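Local atomic coordinates of Lactamase_B domain-containing protein (Bacillus lehensis G1, PDB entry 7EV5), a protein that probably acts as a zinc-dependent hydrolase of the metallo-beta-lactamase fold, with structural resemblance to both B3 metallo-beta-lactamases and glyoxalase II. Residues 47-52 and 71-76; 52-57 and 130-135. One frame throughout, in Å; residues are numbered along the deposited sequence.

The two interactions are joined through Leu52: the strand pairing of interaction 1 runs directly into the zinc-binding loop of interaction 2. Interaction 1 pairs strand 46-51 with strand 74-77, neighbours in one six-stranded mixed sheet; interaction 2 joins the loop that leaves strand 46-51 to the loop between strands 121-127 and 136-140 of the other mixed sheet. Their centres lie about 15 Å apart, and at the shared Leu52 the strand gives way to the metal-binding loop. Leu76 CD1 also packs 3.9 Å from Ala55 CB. Along the chain the segments alternate: 47-52, 52-57, 71-76, 130-135. The zinc site thus sits where loops from both sheets converge.

Interaction 1: residues 47-52 and 71-76; sequences PLAILL and SIPVYL
Ile50 and Val74 face each other in parallel pairing, with Leu51 opposite Tyr75 one residue on. Three backbone hydrogen bonds join the strands. Ile50 N donates to Pro73 O at 2.8 Å, almost straight (176° at the hydrogen), and Ile50 O accepts from Tyr75 N at the same length, so both polar backbone atoms of Ile50 are spent on this neighbour. Leu52 N then reaches Tyr75 O at 3.0 Å, a more bent bond.

On the face carrying Ile50 and Val74, the two side chains run side by side, Ile50 CD1 3.9 Å from Val74 CG2. Ile72 meets Ile50 at about a right angle. With its CG1 held between backbone N and carbonyl carbon (chi1 53°), its CD1 comes to 3.7 Å from Ile50 CG1 and also touches Pro47 CB. At the other end Leu52 CD1 packs against Val74 CG1.

The face of Leu51 and Tyr75 is filled differently: Leu51 CD2 comes obliquely onto Tyr75 CG and CD2, 3.5 Å from Tyr75 CD2, and Ala49 CB approaches Tyr75 CE2. Leu51 and Tyr75 point the same way, and the tyrosine ring also stacks with His108 of the adjoining strand.

Beyond this shell, Val66 and Val63 of helix 63-70 pack on Ile50 and Val74 respectively, while Ile118 and Leu116 of strand 115-118 pack on Tyr75. Two parallel strands with helix 63-70 between them in sequence form a beta-alpha-beta unit of the metallo-beta-lactamase fold.

Interaction 2: residues 52-57 and 130-135; sequences LTHAHF and GHSPGS. With ZN (zinc ion), chain B.
His54 and Ser135 bring the two loops nearest, their CA atoms 4.8 Å apart, and Ser135 CA also makes a CA-H...O contact of 3.2 Å with Thr53 O; a type I turn bends the second loop from Ser132 to Ser135. No direct hydrogen bond crosses the contact.

The loops are joined through the zinc ion, bound at 2.1 Å by each of His54 NE2, His56 ND1 and His131 NE2, with water 3 as a closer ligand at 1.9 Å. His56 thus uses the ring nitrogen nearer its backbone, whereas the other two reach with the far one. The His131 ring stands almost perpendicular to that of His56 (planes at 89°), and its CG, anti to the backbone N (chi1 169°), carries the imidazole to the metal.

Second-shell bonds set the rings. His54 ND1 donates within its ring plane to Thr53 OG1 at 2.9 Å, and that hydroxyl is bonded in turn to Asp28; His131 ND1 pairs with Arg159 O. Water 2 accepts from His56 NE2 and donates to His131 O, linking the two loops. Ser132 OG, bonded to Glu80, lies 3.3 Å from His54 CB.

Asp150 completes the protein ligands of this zinc and also binds the second, whose other ligands are Asp58, His59 and His191. With the second ring nitrogen of each histidine hydrogen-bonded, to Thr53, Arg159 and water 2, the rotation of each ring is fixed and the nitrogen left over faces the metal; zinc binding would probably make the close-set water more acidic, consistent with a hydrolase.

Interaction 1: residues 47-52 and 71-76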
loop_
_atom_site.group_PDB
_atom_site.type_symbol
_atom_site.label_atom_id
_atom_site.label_comp_id
_atom_site.label_asym_id
_atom_site.label_seq_id
_atom_site.Cartn_x
_atom_site.Cartn_y
_atom_site.Cartn_z
ATOM N N PRO A 47 16.023 1.675 5.661
ATOM C CA PRO A 47 14.577 1.856 5.817
ATOM C C PRO A 47 14.230 2.275 7.234
ATOM O O PRO A 47 14.898 1.902 8.200
ATOM C CB PRO A 47 13.996 0.477 5.487
ATOM C CG PRO A 47 15.108 -0.471 5.651
ATOM C CD PRO A 47 16.398 0.269 5.434
ATOM N N LEU A 48 13.173 3.088 7.331
ATOM C CA LEU A 48 12.692 3.652 8.585
ATOM C C LEU A 48 11.381 3.049 9.062
ATOM O O LEU A 48 11.116 3.072 10.270
ATOM C CB LEU A 48 12.497 5.170 8.451
ATOM C CG LEU A 48 13.713 5.973 8.003
ATOM C CD1 LEU A 48 13.335 7.431 7.775
ATOM C CD2 LEU A 48 14.834 5.854 9.031
ATOM N N ALA A 49 10.566 2.505 8.157
ATOM C CA ALA A 49 9.243 2.014 8.513
ATOM C C ALA A 49 8.687 1.223 7.340
ATOM O O ALA A 49 9.106 1.406 6.197
ATOM C CB ALA A 49 8.292 3.171 8.847
ATOM N N ILE A 50 7.735 0.345 7.650
ATOM C CA ILE A 50 6.867 -0.306 6.672
ATOM C C ILE A 50 5.484 0.309 6.828
ATOM O O ILE A 50 4.902 0.265 7.921
ATOM C CB ILE A 50 6.790 -1.819 6.907
ATOM C CG1 ILE A 50 8.166 -2.453 6.708
ATOM C CG2 ILE A 50 5.742 -2.454 5.989
ATOM C CD1 ILE A 50 8.269 -3.832 7.301
ATOM N N LEU A 51 4.959 0.881 5.747
ATOM C CA LEU A 51 3.612 1.433 5.718
ATOM C C LEU A 51 2.757 0.520 4.851
ATOM O O LEU A 51 3.091 0.268 3.690
ATOM C CB LEU A 51 3.616 2.850 5.145
ATOM C CG LEU A 51 4.433 3.925 5.874
ATOM C CD1 LEU A 51 4.117 5.302 5.316
ATOM C CD2 LEU A 51 4.231 3.878 7.385
ATOM N N LEU A 52 1.675 0.007 5.415
ATOM C CA LEU A 52 0.804 -0.895 4.680
ATOM C C LEU A 52 -0.437 -0.148 4.225
ATOM O O LEU A 52 -1.142 0.465 5.040
ATOM C CB LEU A 52 0.394 -2.077 5.555
ATOM C CG LEU A 52 1.529 -3.006 5.980
ATOM C CD1 LEU A 52 0.970 -4.093 6.868
ATOM C CD2 LEU A 52 2.264 -3.601 4.766
ATOM N N SER A 71 14.693 -4.023 11.775
ATOM C CA SER A 71 14.194 -3.543 13.065
ATOM C C SER A 71 13.413 -2.241 12.905
ATOM O O SER A 71 13.741 -1.204 13.483
ATOM C CB SER A 71 15.316 -3.391 14.094
ATOM O OG SER A 71 15.997 -4.616 14.257
ATOM N N ILE A 72 12.371 -2.312 12.087
ATOM C CA ILE A 72 11.563 -1.139 11.771
ATOM C C ILE A 72 10.093 -1.377 12.094
ATOM O O ILE A 72 9.623 -2.526 12.092
ATOM C CB ILE A 72 11.754 -0.707 10.312
ATOM C CG1 ILE A 72 11.501 -1.879 9.366
ATOM C CG2 ILE A 72 13.149 -0.131 10.126
ATOM C CD1 ILE A 72 11.573 -1.487 7.929
ATOM N N PRO A 73 9.346 -0.321 12.381
ATOM C CA PRO A 73 7.926 -0.463 12.711
ATOM C C PRO A 73 7.075 -0.742 11.482
ATOM O O PRO A 73 7.435 -0.406 10.353
ATOM C CB PRO A 73 7.578 0.918 13.281
ATOM C CG PRO A 73 8.559 1.851 12.639
ATOM C CD PRO A 73 9.832 1.059 12.576
ATOM N N VAL A 74 5.920 -1.356 11.745
ATOM C CA VAL A 74 4.889 -1.648 10.752
ATOM C C VAL A 74 3.650 -0.829 11.099
ATOM O O VAL A 74 3.139 -0.911 12.225
ATOM C CB VAL A 74 4.551 -3.150 10.730
ATOM C CG1 VAL A 74 3.359 -3.432 9.796
ATOM C CG2 VAL A 74 5.776 -3.961 10.334
ATOM N N TYR A 75 3.145 -0.075 10.121
ATOM C CA TYR A 75 1.937 0.736 10.262
ATOM C C TYR A 75 0.786 0.111 9.480
ATOM O O TYR A 75 0.958 -0.255 8.310
ATOM C CB TYR A 75 2.164 2.151 9.726
ATOM C CG TYR A 75 3.029 3.039 10.593
ATOM C CD1 TYR A 75 2.480 4.123 11.269
ATOM C CD2 TYR A 75 4.394 2.801 10.724
ATOM C CE1 TYR A 75 3.275 4.943 12.061
ATOM C CE2 TYR A 75 5.188 3.612 11.517
ATOM C CZ TYR A 75 4.616 4.675 12.171
ATOM O OH TYR A 75 5.441 5.472 12.945
ATOM N N LEU A 76 -0.394 0.026 10.104
ATOM C CA LEU A 76 -1.572 -0.569 9.485
ATOM C C LEU A 76 -2.814 0.030 10.133
ATOM O O LEU A 76 -2.805 0.343 11.328
ATOM C CB LEU A 76 -1.562 -2.093 9.696
ATOM C CG LEU A 76 -2.773 -2.890 9.210
ATOM C CD1 LEU A 76 -2.921 -2.840 7.692
ATOM C CD2 LEU A 76 -2.639 -4.342 9.659
#

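Interaction 2: residues 52-57 and 130-135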
loop_
_atom_site.group_PDB
_atom_site.type_symbol
_atom_site.label_atom_id
_atom_site.label_comp_id
_atom_site.label_asym_id
_atom_site.label_seq_id
_atom_site.Cartn_x
_atom_site.Cartn_y
_atom_site.Cartn_z
ATOM N N LEU A 52 1.675 0.007 5.415
ATOM C CA LEU A 52 0.804 -0.895 4.680
ATOM C C LEU A 52 -0.437 -0.148 4.225
ATOM O O LEU A 52 -1.142 0.465 5.040
ATOM C CB LEU A 52 0.394 -2.077 5.555
ATOM C CG LEU A 52 1.529 -3.006 5.980
ATOM C CD1 LEU A 52 0.970 -4.093 6.868
ATOM C CD2 LEU A 52 2.264 -3.601 4.766
ATOM N N THR A 53 -0.719 -0.210 2.928
ATOM C CA THR A 53 -1.991 0.329 2.458
ATOM C C THR A 53 -3.149 -0.503 2.980
ATOM O O THR A 53 -4.228 0.032 3.267
ATOM C CB THR A 53 -2.035 0.401 0.925
ATOM O OG1 THR A 53 -1.996 -0.921 0.361
ATOM C CG2 THR A 53 -0.893 1.239 0.385
ATOM N N HIS A 54 -2.945 -1.813 3.089
ATOM C CA HIS A 54 -3.929 -2.754 3.606
ATOM C C HIS A 54 -3.221 -4.080 3.845
ATOM O O HIS A 54 -2.044 -4.246 3.498
ATOM C CB HIS A 54 -5.189 -2.874 2.722
ATOM C CG HIS A 54 -4.983 -3.485 1.356
ATOM N ND1 HIS A 54 -4.097 -2.989 0.424
ATOM C CD2 HIS A 54 -5.634 -4.504 0.745
ATOM C CE1 HIS A 54 -4.199 -3.689 -0.694
ATOM N NE2 HIS A 54 -5.112 -4.627 -0.519
ATOM N N ALA A 55 -3.952 -5.031 4.429
ATOM C CA ALA A 55 -3.342 -6.252 4.937
ATOM C C ALA A 55 -3.751 -7.498 4.170
ATOM O O ALA A 55 -3.641 -8.609 4.699
ATOM C CB ALA A 55 -3.590 -6.420 6.436
ATOM N N HIS A 56 -4.195 -7.349 2.926
ATOM C CA HIS A 56 -4.344 -8.535 2.093
ATOM C C HIS A 56 -3.004 -9.251 1.969
ATOM O O HIS A 56 -1.936 -8.628 1.965
ATOM C CB HIS A 56 -4.850 -8.161 0.698
ATOM C CG HIS A 56 -6.327 -7.971 0.630
ATOM N ND1 HIS A 56 -6.923 -7.152 -0.300
ATOM C CD2 HIS A 56 -7.332 -8.497 1.368
ATOM C CE1 HIS A 56 -8.232 -7.184 -0.141
ATOM N NE2 HIS A 56 -8.507 -7.987 0.869
ATOM N N PHE A 57 -3.082 -10.580 1.853
ATOM C CA PHE A 57 -1.882 -11.421 1.881
ATOM C C PHE A 57 -0.832 -10.980 0.861
ATOM O O PHE A 57 0.375 -11.102 1.112
ATOM C CB PHE A 57 -2.268 -12.890 1.649
ATOM C CG PHE A 57 -2.660 -13.192 0.221
ATOM C CD1 PHE A 57 -1.732 -13.704 -0.688
ATOM C CD2 PHE A 57 -3.954 -12.945 -0.218
ATOM C CE1 PHE A 57 -2.099 -13.968 -1.999
ATOM C CE2 PHE A 57 -4.327 -13.204 -1.530
ATOM C CZ PHE A 57 -3.396 -13.714 -2.425
ATOM N N GLY A 130 -13.346 0.282 0.671
ATOM C CA GLY A 130 -14.121 -0.168 -0.468
ATOM C C GLY A 130 -13.574 -1.464 -1.020
ATOM O O GLY A 130 -14.318 -2.424 -1.235
ATOM N N HIS A 131 -12.263 -1.491 -1.284
ATOM C CA HIS A 131 -11.581 -2.746 -1.575
ATOM C C HIS A 131 -11.309 -3.527 -0.286
ATOM O O HIS A 131 -11.400 -4.762 -0.269
ATOM C CB HIS A 131 -10.294 -2.452 -2.358
ATOM C CG HIS A 131 -9.365 -3.620 -2.493
ATOM N ND1 HIS A 131 -9.534 -4.620 -3.429
ATOM C CD2 HIS A 131 -8.227 -3.920 -1.828
ATOM C CE1 HIS A 131 -8.547 -5.492 -3.327
ATOM N NE2 HIS A 131 -7.738 -5.095 -2.356
ATOM N N SER A 132 -11.004 -2.829 0.805
ATOM C CA SER A 132 -10.864 -3.459 2.110
ATOM C C SER A 132 -11.148 -2.394 3.160
ATOM O O SER A 132 -10.986 -1.196 2.882
ATOM C CB SER A 132 -9.469 -4.084 2.311
ATOM O OG SER A 132 -8.462 -3.102 2.490
ATOM N N PRO A 133 -11.591 -2.783 4.361
ATOM C CA PRO A 133 -12.090 -1.786 5.321
ATOM C C PRO A 133 -11.003 -0.933 5.942
ATOM O O PRO A 133 -11.304 0.171 6.415
ATOM C CB PRO A 133 -12.799 -2.639 6.385
ATOM C CG PRO A 133 -12.158 -3.993 6.271
ATOM C CD PRO A 133 -11.851 -4.161 4.812
ATOM N N GLY A 134 -9.765 -1.410 5.969
ATOM C CA GLY A 134 -8.673 -0.643 6.530
ATOM C C GLY A 134 -7.734 -0.101 5.471
ATOM O O GLY A 134 -6.595 0.256 5.765
ATOM N N SER A 135 -8.211 -0.018 4.233
ATOM C CA SER A 135 -7.400 0.546 3.163
ATOM C C SER A 135 -7.143 2.024 3.429
ATOM O O SER A 135 -8.077 2.806 3.651
ATOM C CB SER A 135 -8.148 0.426 1.842
ATOM O OG SER A 135 -7.941 -0.821 1.209
HETATM ZN ZN ZN B . -5.972 -6.001 -1.800
HETATM O O HOH W 1 -3.710 0.260 6.435
HETATM O O HOH W 2 -11.049 -7.041 1.341
HETATM O O HOH W 3 -4.826 -7.209 -2.789
#